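Long-range contacts in uncharacterized protein (Plasmodium falciparum, PDB 1ZSO), which is of unknown function but belongs to a family of CXXC-motif proteins generally assigned a zinc-binding role: residues I16-E21 with C91-V96; S80-V85 with I112-F117; V85-S90 with F104-C109. One frame throughout, in Å; residues are numbered along the deposited sequence.

Contact 1: residues I16-E21 with C91-V96; sequences IKAELE and CSYEEV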
loop_
_atom_site.group_PDB
_atom_site.type_symbol
_atom_site.label_atom_id
_atom_site.label_comp_id
_atom_site.label_asym_id
_atom_site.label_seq_id
_atom_site.Cartn_x
_atom_site.Cartn_y
_atom_site.Cartn_z
ATOM N N ILE B 16 -12.176 -20.708 -4.007
ATOM C CA ILE B 16 -13.105 -20.866 -2.924
ATOM C C ILE B 16 -14.132 -21.981 -3.159
ATOM O O ILE B 16 -14.384 -22.425 -4.291
ATOM C CB ILE B 16 -13.844 -19.546 -2.586
ATOM C CG1 ILE B 16 -14.978 -19.272 -3.568
ATOM C CG2 ILE B 16 -12.886 -18.366 -2.565
ATOM C CD1 ILE B 16 -15.780 -18.041 -3.159
ATOM N N LYS B 17 -14.743 -22.370 -2.042
ATOM C CA LYS B 17 -15.775 -23.406 -1.962
ATOM C C LYS B 17 -16.699 -23.021 -0.789
ATOM O O LYS B 17 -16.243 -22.631 0.266
ATOM C CB LYS B 17 -15.104 -24.752 -1.701
ATOM C CG LYS B 17 -16.024 -25.933 -1.539
ATOM C CD LYS B 17 -15.165 -27.175 -1.379
ATOM C CE LYS B 17 -15.896 -28.307 -0.717
ATOM N NZ LYS B 17 -15.017 -29.569 -0.761
ATOM N N ALA B 18 -17.997 -23.117 -0.979
ATOM C CA ALA B 18 -18.920 -22.835 0.111
ATOM C C ALA B 18 -20.217 -23.516 -0.227
ATOM O O ALA B 18 -20.515 -23.772 -1.405
ATOM C CB ALA B 18 -19.143 -21.326 0.297
ATOM N N GLU B 19 -20.937 -23.847 0.837
ATOM C CA GLU B 19 -22.233 -24.498 0.764
ATOM C C GLU B 19 -23.335 -23.408 0.776
ATOM O O GLU B 19 -23.348 -22.508 1.639
ATOM C CB GLU B 19 -22.321 -25.505 1.936
ATOM C CG GLU B 19 -23.707 -25.922 2.383
ATOM C CD GLU B 19 -23.656 -27.057 3.424
ATOM O OE1 GLU B 19 -22.558 -27.319 3.976
ATOM O OE2 GLU B 19 -24.708 -27.690 3.683
ATOM N N LEU B 20 -24.222 -23.492 -0.213
ATOM C CA LEU B 20 -25.147 -22.416 -0.529
ATOM C C LEU B 20 -26.575 -22.782 -0.224
ATOM O O LEU B 20 -27.049 -23.860 -0.569
ATOM C CB LEU B 20 -25.067 -22.033 -1.999
ATOM C CG LEU B 20 -23.709 -21.602 -2.527
ATOM C CD1 LEU B 20 -23.800 -21.244 -3.995
ATOM C CD2 LEU B 20 -23.123 -20.463 -1.684
ATOM N N GLU B 21 -27.238 -21.851 0.447
ATOM C CA GLU B 21 -28.650 -21.958 0.741
ATOM C C GLU B 21 -29.351 -20.729 0.142
ATOM O O GLU B 21 -29.170 -19.597 0.605
ATOM C CB GLU B 21 -28.866 -22.083 2.256
ATOM C CG GLU B 21 -30.309 -21.886 2.722
ATOM C CD GLU B 21 -31.200 -23.128 2.608
ATOM O OE1 GLU B 21 -30.779 -24.152 1.996
ATOM O OE2 GLU B 21 -32.343 -23.055 3.154
ATOM N N CYS B 91 -14.337 -13.368 -9.596
ATOM C CA CYS B 91 -14.930 -12.907 -8.366
ATOM C C CYS B 91 -16.410 -13.180 -8.256
ATOM O O CYS B 91 -17.116 -12.362 -7.685
ATOM C CB CYS B 91 -14.704 -11.406 -8.196
ATOM S SG CYS B 91 -12.997 -10.965 -7.959
ATOM N N SER B 92 -16.862 -14.317 -8.777
ATOM C CA SER B 92 -18.250 -14.737 -8.691
ATOM C C SER B 92 -18.302 -16.246 -8.372
ATOM O O SER B 92 -17.509 -17.012 -8.884
ATOM C CB SER B 92 -18.975 -14.441 -10.027
ATOM O OG SER B 92 -20.389 -14.453 -9.870
ATOM N N TYR B 93 -19.225 -16.651 -7.500
ATOM C CA TYR B 93 -19.489 -18.048 -7.185
ATOM C C TYR B 93 -20.996 -18.223 -7.197
ATOM O O TYR B 93 -21.745 -17.487 -6.572
ATOM C CB TYR B 93 -18.890 -18.354 -5.817
ATOM C CG TYR B 93 -18.814 -19.817 -5.378
ATOM C CD1 TYR B 93 -17.805 -20.641 -5.818
ATOM C CD2 TYR B 93 -19.723 -20.334 -4.443
ATOM C CE1 TYR B 93 -17.711 -21.936 -5.376
ATOM C CE2 TYR B 93 -19.655 -21.653 -3.999
ATOM C CZ TYR B 93 -18.656 -22.452 -4.467
ATOM O OH TYR B 93 -18.572 -23.768 -4.026
ATOM N N GLU B 94 -21.461 -19.192 -7.950
ATOM C CA GLU B 94 -22.860 -19.205 -8.322
ATOM C C GLU B 94 -23.515 -20.486 -7.834
ATOM O O GLU B 94 -22.839 -21.416 -7.429
ATOM C CB GLU B 94 -22.963 -19.011 -9.843
ATOM C CG GLU B 94 -22.384 -17.649 -10.300
ATOM C CD GLU B 94 -21.806 -17.655 -11.711
ATOM O OE1 GLU B 94 -22.340 -18.416 -12.567
ATOM O OE2 GLU B 94 -20.829 -16.892 -11.974
ATOM N N GLU B 95 -24.842 -20.494 -7.833
ATOM C CA GLU B 95 -25.618 -21.642 -7.365
ATOM C C GLU B 95 -25.062 -22.960 -7.914
ATOM O O GLU B 95 -24.868 -23.946 -7.178
ATOM C CB GLU B 95 -27.071 -21.460 -7.798
ATOM C CG GLU B 95 -28.070 -22.469 -7.275
ATOM C CD GLU B 95 -29.518 -22.053 -7.608
ATOM O OE1 GLU B 95 -29.692 -20.969 -8.229
ATOM O OE2 GLU B 95 -30.477 -22.792 -7.255
ATOM N N VAL B 96 -24.796 -22.968 -9.210
ATOM C CA VAL B 96 -24.348 -24.164 -9.877
ATOM C C VAL B 96 -23.025 -24.706 -9.309
ATOM O O VAL B 96 -22.741 -25.905 -9.425
ATOM C CB VAL B 96 -24.254 -23.930 -11.409
ATOM C CG1 VAL B 96 -23.032 -23.071 -11.787
ATOM C CG2 VAL B 96 -24.225 -25.272 -12.144
#

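Contact 2: residues S80-V85 with I112-F117; sequences STINFV and IELIDF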
loop_
_atom_site.group_PDB
_atom_site.type_symbol
_atom_site.label_atom_id
_atom_site.label_comp_id
_atom_site.label_asym_id
_atom_site.label_seq_id
_atom_site.Cartn_x
_atom_site.Cartn_y
_atom_site.Cartn_z
ATOM N N SER B 80 8.757 -5.154 -5.317
ATOM C CA SER B 80 7.984 -6.368 -5.484
ATOM C C SER B 80 6.514 -5.981 -5.529
ATOM O O SER B 80 6.108 -5.052 -4.868
ATOM C CB SER B 80 8.298 -7.325 -4.358
ATOM O OG SER B 80 9.685 -7.623 -4.331
ATOM N N THR B 81 5.740 -6.661 -6.363
ATOM C CA THR B 81 4.416 -6.194 -6.747
ATOM C C THR B 81 3.355 -7.321 -6.769
ATOM O O THR B 81 3.670 -8.494 -6.980
ATOM C CB THR B 81 4.453 -5.598 -8.162
ATOM O OG1 THR B 81 4.853 -6.617 -9.089
ATOM C CG2 THR B 81 5.436 -4.465 -8.243
ATOM N N ILE B 82 2.112 -6.921 -6.521
ATOM C CA ILE B 82 0.922 -7.733 -6.830
ATOM C C ILE B 82 -0.024 -6.947 -7.730
ATOM O O ILE B 82 -0.286 -5.778 -7.512
ATOM C CB ILE B 82 0.095 -8.063 -5.590
ATOM C CG1 ILE B 82 0.959 -8.684 -4.511
ATOM C CG2 ILE B 82 -1.032 -9.010 -5.997
ATOM C CD1 ILE B 82 0.299 -8.715 -3.164
ATOM N N ASN B 83 -0.520 -7.599 -8.745
ATOM C CA ASN B 83 -1.601 -7.066 -9.588
ATOM C C ASN B 83 -2.714 -8.108 -9.662
ATOM O O ASN B 83 -2.436 -9.268 -9.998
ATOM C CB ASN B 83 -1.131 -6.810 -11.014
ATOM C CG ASN B 83 -0.749 -5.369 -11.271
ATOM O OD1 ASN B 83 -1.501 -4.437 -10.979
ATOM N ND2 ASN B 83 0.406 -5.185 -11.883
ATOM N N PHE B 84 -3.938 -7.682 -9.339
ATOM C CA PHE B 84 -5.155 -8.400 -9.682
ATOM C C PHE B 84 -5.258 -8.506 -11.191
ATOM O O PHE B 84 -4.995 -7.537 -11.917
ATOM C CB PHE B 84 -6.394 -7.635 -9.137
ATOM C CG PHE B 84 -7.728 -8.236 -9.553
ATOM C CD1 PHE B 84 -8.334 -9.179 -8.784
ATOM C CD2 PHE B 84 -8.368 -7.818 -10.702
ATOM C CE1 PHE B 84 -9.525 -9.721 -9.157
ATOM C CE2 PHE B 84 -9.538 -8.352 -11.090
ATOM C CZ PHE B 84 -10.138 -9.309 -10.329
ATOM N N VAL B 85 -5.640 -9.690 -11.662
ATOM C CA VAL B 85 -5.738 -9.961 -13.057
ATOM C C VAL B 85 -7.209 -10.011 -13.413
ATOM O O VAL B 85 -7.953 -10.833 -12.877
ATOM C CB VAL B 85 -5.083 -11.316 -13.428
ATOM C CG1 VAL B 85 -5.306 -11.613 -14.912
ATOM C CG2 VAL B 85 -3.608 -11.325 -13.130
ATOM N N ILE B 112 6.923 -11.680 -4.687
ATOM C CA ILE B 112 6.026 -11.836 -3.536
ATOM C C ILE B 112 5.295 -13.183 -3.674
ATOM O O ILE B 112 4.879 -13.522 -4.774
ATOM C CB ILE B 112 4.962 -10.729 -3.485
ATOM C CG1 ILE B 112 5.536 -9.422 -2.975
ATOM C CG2 ILE B 112 3.789 -11.120 -2.575
ATOM C CD1 ILE B 112 4.643 -8.247 -3.299
ATOM N N GLU B 113 5.166 -13.908 -2.570
ATOM C CA GLU B 113 4.257 -15.089 -2.424
ATOM C C GLU B 113 3.055 -14.823 -1.528
ATOM O O GLU B 113 3.218 -14.429 -0.379
ATOM C CB GLU B 113 4.931 -16.240 -1.693
ATOM C CG GLU B 113 5.492 -17.295 -2.507
ATOM C CD GLU B 113 6.959 -17.139 -2.557
ATOM O OE1 GLU B 113 7.360 -16.070 -3.060
ATOM O OE2 GLU B 113 7.686 -18.039 -2.060
ATOM N N LEU B 114 1.870 -15.094 -2.051
ATOM C CA LEU B 114 0.622 -15.037 -1.311
ATOM C C LEU B 114 0.572 -16.261 -0.436
ATOM O O LEU B 114 0.543 -17.343 -0.967
ATOM C CB LEU B 114 -0.579 -15.076 -2.269
ATOM C CG LEU B 114 -0.595 -13.938 -3.297
ATOM C CD1 LEU B 114 -1.965 -13.765 -3.953
ATOM C CD2 LEU B 114 -0.181 -12.658 -2.619
ATOM N N ILE B 115 0.590 -16.093 0.897
ATOM C CA ILE B 115 0.608 -17.233 1.823
ATOM C C ILE B 115 -0.831 -17.574 2.303
ATOM O O ILE B 115 -1.351 -18.684 2.088
ATOM C CB ILE B 115 1.563 -16.945 3.031
ATOM C CG1 ILE B 115 2.991 -16.675 2.555
ATOM C CG2 ILE B 115 1.607 -18.092 3.987
ATOM C CD1 ILE B 115 3.662 -17.854 1.868
ATOM N N ASP B 116 -1.461 -16.581 2.926
ATOM C CA ASP B 116 -2.749 -16.727 3.564
ATOM C C ASP B 116 -3.653 -15.642 3.022
ATOM O O ASP B 116 -3.245 -14.515 2.934
ATOM C CB ASP B 116 -2.632 -16.499 5.074
ATOM C CG ASP B 116 -1.751 -17.516 5.760
ATOM O OD1 ASP B 116 -1.940 -18.732 5.511
ATOM O OD2 ASP B 116 -0.881 -17.104 6.579
ATOM N N PHE B 117 -4.888 -16.014 2.700
ATOM C CA PHE B 117 -5.942 -15.121 2.275
ATOM C C PHE B 117 -6.941 -14.956 3.419
ATOM O O PHE B 117 -7.209 -15.901 4.170
ATOM C CB PHE B 117 -6.632 -15.767 1.086
ATOM C CG PHE B 117 -7.873 -15.088 0.673
ATOM C CD1 PHE B 117 -7.846 -13.766 0.270
ATOM C CD2 PHE B 117 -9.079 -15.764 0.683
ATOM C CE1 PHE B 117 -9.018 -13.122 -0.106
ATOM C CE2 PHE B 117 -10.244 -15.118 0.305
ATOM C CZ PHE B 117 -10.215 -13.806 -0.094
#

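Contact 3: residues V85-S90 with F104-C109; sequences VNTKNS and FASFEC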
loop_
_atom_site.group_PDB
_atom_site.type_symbol
_atom_site.label_atom_id
_atom_site.label_comp_id
_atom_site.label_asym_id
_atom_site.label_seq_id
_atom_site.Cartn_x
_atom_site.Cartn_y
_atom_site.Cartn_z
ATOM N N VAL B 85 -5.640 -9.690 -11.662
ATOM C CA VAL B 85 -5.738 -9.961 -13.057
ATOM C C VAL B 85 -7.209 -10.011 -13.413
ATOM O O VAL B 85 -7.953 -10.833 -12.877
ATOM C CB VAL B 85 -5.083 -11.316 -13.428
ATOM C CG1 VAL B 85 -5.306 -11.613 -14.912
ATOM C CG2 VAL B 85 -3.608 -11.325 -13.130
ATOM N N ASN B 86 -7.631 -9.139 -14.321
ATOM C CA ASN B 86 -9.023 -9.138 -14.772
ATOM C C ASN B 86 -9.263 -10.367 -15.654
ATOM O O ASN B 86 -8.680 -10.489 -16.717
ATOM C CB ASN B 86 -9.353 -7.840 -15.523
ATOM C CG ASN B 86 -9.055 -6.567 -14.683
ATOM O OD1 ASN B 86 -7.968 -5.971 -14.785
ATOM N ND2 ASN B 86 -10.011 -6.170 -13.840
ATOM N N THR B 87 -10.078 -11.298 -15.181
ATOM C CA THR B 87 -10.573 -12.427 -15.998
ATOM C C THR B 87 -12.096 -12.309 -16.031
ATOM O O THR B 87 -12.678 -11.695 -15.166
ATOM C CB THR B 87 -10.104 -13.796 -15.417
ATOM O OG1 THR B 87 -10.439 -13.891 -14.021
ATOM C CG2 THR B 87 -8.595 -13.922 -15.526
ATOM N N LYS B 88 -12.762 -12.826 -17.036
ATOM C CA LYS B 88 -14.196 -12.585 -17.097
ATOM C C LYS B 88 -14.905 -13.539 -16.134
ATOM O O LYS B 88 -14.438 -14.656 -15.866
ATOM C CB LYS B 88 -14.738 -12.632 -18.554
ATOM C CG LYS B 88 -15.366 -13.928 -19.024
ATOM C CD LYS B 88 -14.322 -14.988 -19.343
ATOM C CE LYS B 88 -14.949 -16.374 -19.360
ATOM N NZ LYS B 88 -16.265 -16.352 -20.047
ATOM N N ASN B 89 -16.027 -13.072 -15.603
ATOM C CA ASN B 89 -16.648 -13.669 -14.410
ATOM C C ASN B 89 -15.636 -14.059 -13.319
ATOM O O ASN B 89 -15.785 -15.080 -12.647
ATOM C CB ASN B 89 -17.492 -14.873 -14.776
ATOM C CG ASN B 89 -18.250 -14.678 -16.069
ATOM O OD1 ASN B 89 -19.231 -13.925 -16.144
ATOM N ND2 ASN B 89 -17.819 -15.388 -17.095
ATOM N N SER B 90 -14.616 -13.231 -13.139
ATOM C CA SER B 90 -13.800 -13.295 -11.962
ATOM C C SER B 90 -14.709 -12.925 -10.781
ATOM O O SER B 90 -15.742 -12.279 -10.948
ATOM C CB SER B 90 -12.632 -12.297 -12.111
ATOM O OG SER B 90 -11.638 -12.414 -11.077
ATOM N N PHE B 104 -11.561 -18.103 -8.060
ATOM C CA PHE B 104 -12.287 -16.916 -7.676
ATOM C C PHE B 104 -11.593 -15.657 -8.171
ATOM O O PHE B 104 -12.250 -14.718 -8.599
ATOM C CB PHE B 104 -12.441 -16.859 -6.145
ATOM C CG PHE B 104 -13.432 -15.830 -5.681
ATOM C CD1 PHE B 104 -14.789 -16.034 -5.854
ATOM C CD2 PHE B 104 -13.006 -14.633 -5.116
ATOM C CE1 PHE B 104 -15.702 -15.073 -5.480
ATOM C CE2 PHE B 104 -13.930 -13.673 -4.728
ATOM C CZ PHE B 104 -15.276 -13.886 -4.928
ATOM N N ALA B 105 -10.268 -15.620 -8.076
ATOM C CA ALA B 105 -9.506 -14.432 -8.446
ATOM C C ALA B 105 -8.070 -14.828 -8.721
ATOM O O ALA B 105 -7.513 -15.683 -8.016
ATOM C CB ALA B 105 -9.582 -13.394 -7.359
ATOM N N SER B 106 -7.449 -14.219 -9.729
ATOM C CA SER B 106 -6.037 -14.486 -9.999
ATOM C C SER B 106 -5.199 -13.220 -9.788
ATOM O O SER B 106 -5.701 -12.098 -10.005
ATOM C CB SER B 106 -5.849 -14.997 -11.422
ATOM O OG SER B 106 -6.973 -15.763 -11.817
ATOM N N PHE B 107 -3.935 -13.422 -9.392
ATOM C CA PHE B 107 -2.971 -12.327 -9.197
ATOM C C PHE B 107 -1.606 -12.630 -9.799
ATOM O O PHE B 107 -1.075 -13.725 -9.622
ATOM C CB PHE B 107 -2.771 -12.047 -7.720
ATOM C CG PHE B 107 -4.052 -11.842 -6.963
ATOM C CD1 PHE B 107 -4.784 -12.930 -6.507
ATOM C CD2 PHE B 107 -4.527 -10.573 -6.707
ATOM C CE1 PHE B 107 -5.962 -12.752 -5.853
ATOM C CE2 PHE B 107 -5.726 -10.404 -6.049
ATOM C CZ PHE B 107 -6.427 -11.487 -5.612
ATOM N N GLU B 108 -1.029 -11.648 -10.498
ATOM C CA GLU B 108 0.391 -11.668 -10.834
ATOM C C GLU B 108 1.190 -11.107 -9.697
ATOM O O GLU B 108 1.029 -9.960 -9.307
ATOM C CB GLU B 108 0.720 -10.814 -12.054
ATOM C CG GLU B 108 0.294 -11.422 -13.351
ATOM C CD GLU B 108 0.575 -10.497 -14.537
ATOM O OE1 GLU B 108 1.372 -9.529 -14.374
ATOM O OE2 GLU B 108 -0.005 -10.753 -15.621
ATOM N N CYS B 109 2.120 -11.916 -9.238
ATOM C CA CYS B 109 3.003 -11.574 -8.174
ATOM C C CYS B 109 4.445 -11.625 -8.648
ATOM O O CYS B 109 4.865 -12.612 -9.182
ATOM C CB CYS B 109 2.776 -12.582 -7.066
ATOM S SG CYS B 109 1.052 -12.685 -6.580
HETATM O O HOH W 1 -9.261 -12.979 -11.640
#

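Contact 1: residues I16-E21 with C91-V96
Y93, on edge strand 92-94 of the four-stranded antiparallel sheet, lays its ring against I16, A18 and L20 of strand 9-21, which belongs to the six-stranded sheet. The contact joins two sheets of this all-beta fold through the Y93 side chain, which meets side chains and main chain of strand 9-21. The short strand segments pass 9.0 Å apart at an angle of 37° between their N-to-C directions. Y93 points toward strand 9-21, with CG anti to the backbone N (chi1 -169°). Its hydroxyl meets main chain: A18 N donates to Y93 OH over 3.2 Å in a nearly straight bond, with an angle of 164° at the hydrogen. A18 O lies at the ring edge, close to the ring plane and 3.5 Å from Y93 CE2, whereas I16 O approaches obliquely on the CE1 side. Within the two segments the apolar contacts are those of I16 CG1, 3.9 Å from Y93 CD1, of L20 CD1, 4.2 Å from Y93 CE2, and of A18 CB, near that same CE2. L20 reaches further along the partner segment, its CD1 also touching the main chain at 3.6 Å from E94 O. I156 of the neighbouring strand 152-163 also touches the side chains of A18 and L20. Y93 OH has a second partner in E100 O, to which it must act as donor because a carbonyl oxygen carries no proton. The buried hydroxyl therefore both accepts and donates, which satisfies its polarity and fixes the ring tip between strand 9-21 and the segment around E100.

Contact 2: residues S80-V85 with I112-F117
I112 holds CG1 beside its backbone N and anti to the carbonyl carbon (chi1 -77°), and I82 uses the same setting (chi1 -53°); the two side chains cross at about a right angle. I112 CD1 lies 3.9 Å from I82 CG1. The same methyl is pressed against the backbone of the opposing strand, 3.6 Å from T81 N, where it covers the peptide link between S80 and T81. Further back along the side chain, I112 CG1 rests on S80 CB at 3.7 Å. I82 in turn extends past I112 to a second partner: its CD1 meets L114 CD2 at 4.0 Å, the two side chains crossing at a slant. No hydrogen bond joins the two segments; the side-chain contacts between I82, I112 and L114 are apolar, supplemented by the packing of I112 on S80 and T81. The strand segments come within 7.7 Å of each other with 55° between their N-to-C directions, a relation between strands of separate sheets. Strand 80-85 belongs to the six-stranded antiparallel sheet, where it runs between strands 69-71 and 102-110; I82 accordingly touches F69 on one neighbour and F107 on the other. Strand 112-117 is an outer strand of a three-stranded antiparallel sheet and lies beside strand 34-40, with I38 touching both I112 and L114. Beyond the contact, I115 and D116 form a classic beta bulge opposite N37 of that neighbouring strand.

Contact 3: residues V85-S90 with F104-C109
V85 N donates to S106 O at 2.9 Å with an angle of 159° at the hydrogen, the one direct main-chain hydrogen bond between segments 85-90 and 104-109; after V85 the chain continues as a loop. Here V85 CG2, set beside the backbone N because CG1 is anti to it (chi1 176°), lies 3.7 Å from E108 N and 3.9 Å from E108 CG. Past V85 a water takes over the bridging: it accepts from S106 N at 2.9 Å, donates to V85 O at 2.8 Å, and also bonds to T87 OG1 at 2.8 Å. Water thus stands between the two backbones where the loop diverges from the antiparallel sheet. On the other side of strand 102-110, F104 and A105 form a classic beta bulge opposite V14 of strand 9-21. The loop is closed on itself by S90 N, which bonds to T87 O at 3.2 Å. S90 OG also lies close to the bridging water, so its weak, long approach to F104 O, at 3.4 Å, is not settled. F107 points away from the loop, its ring meeting those of W34 and F36 edge-to-face.

Contacts 2 and 3 share V85 and have centres about 11 Å apart, while the centre of contact 1 lies about 17 Å from that of contact 3 and 23 Å from that of contact 2, across the chain's centre from contact 2. Both segments of contact 3 fall between the outer ends of contact 2, whereas contact 1 alternates with both. C91 N, probably hydrogen-bonded to F104 O at 2.7 Å, ties contact 1 to contact 3. Residues 80-96 run through all three, from the part of the six-stranded sheet packed on the three-stranded sheet to the four-stranded sheet, consistent with the six-stranded sheet being the common base of the fold.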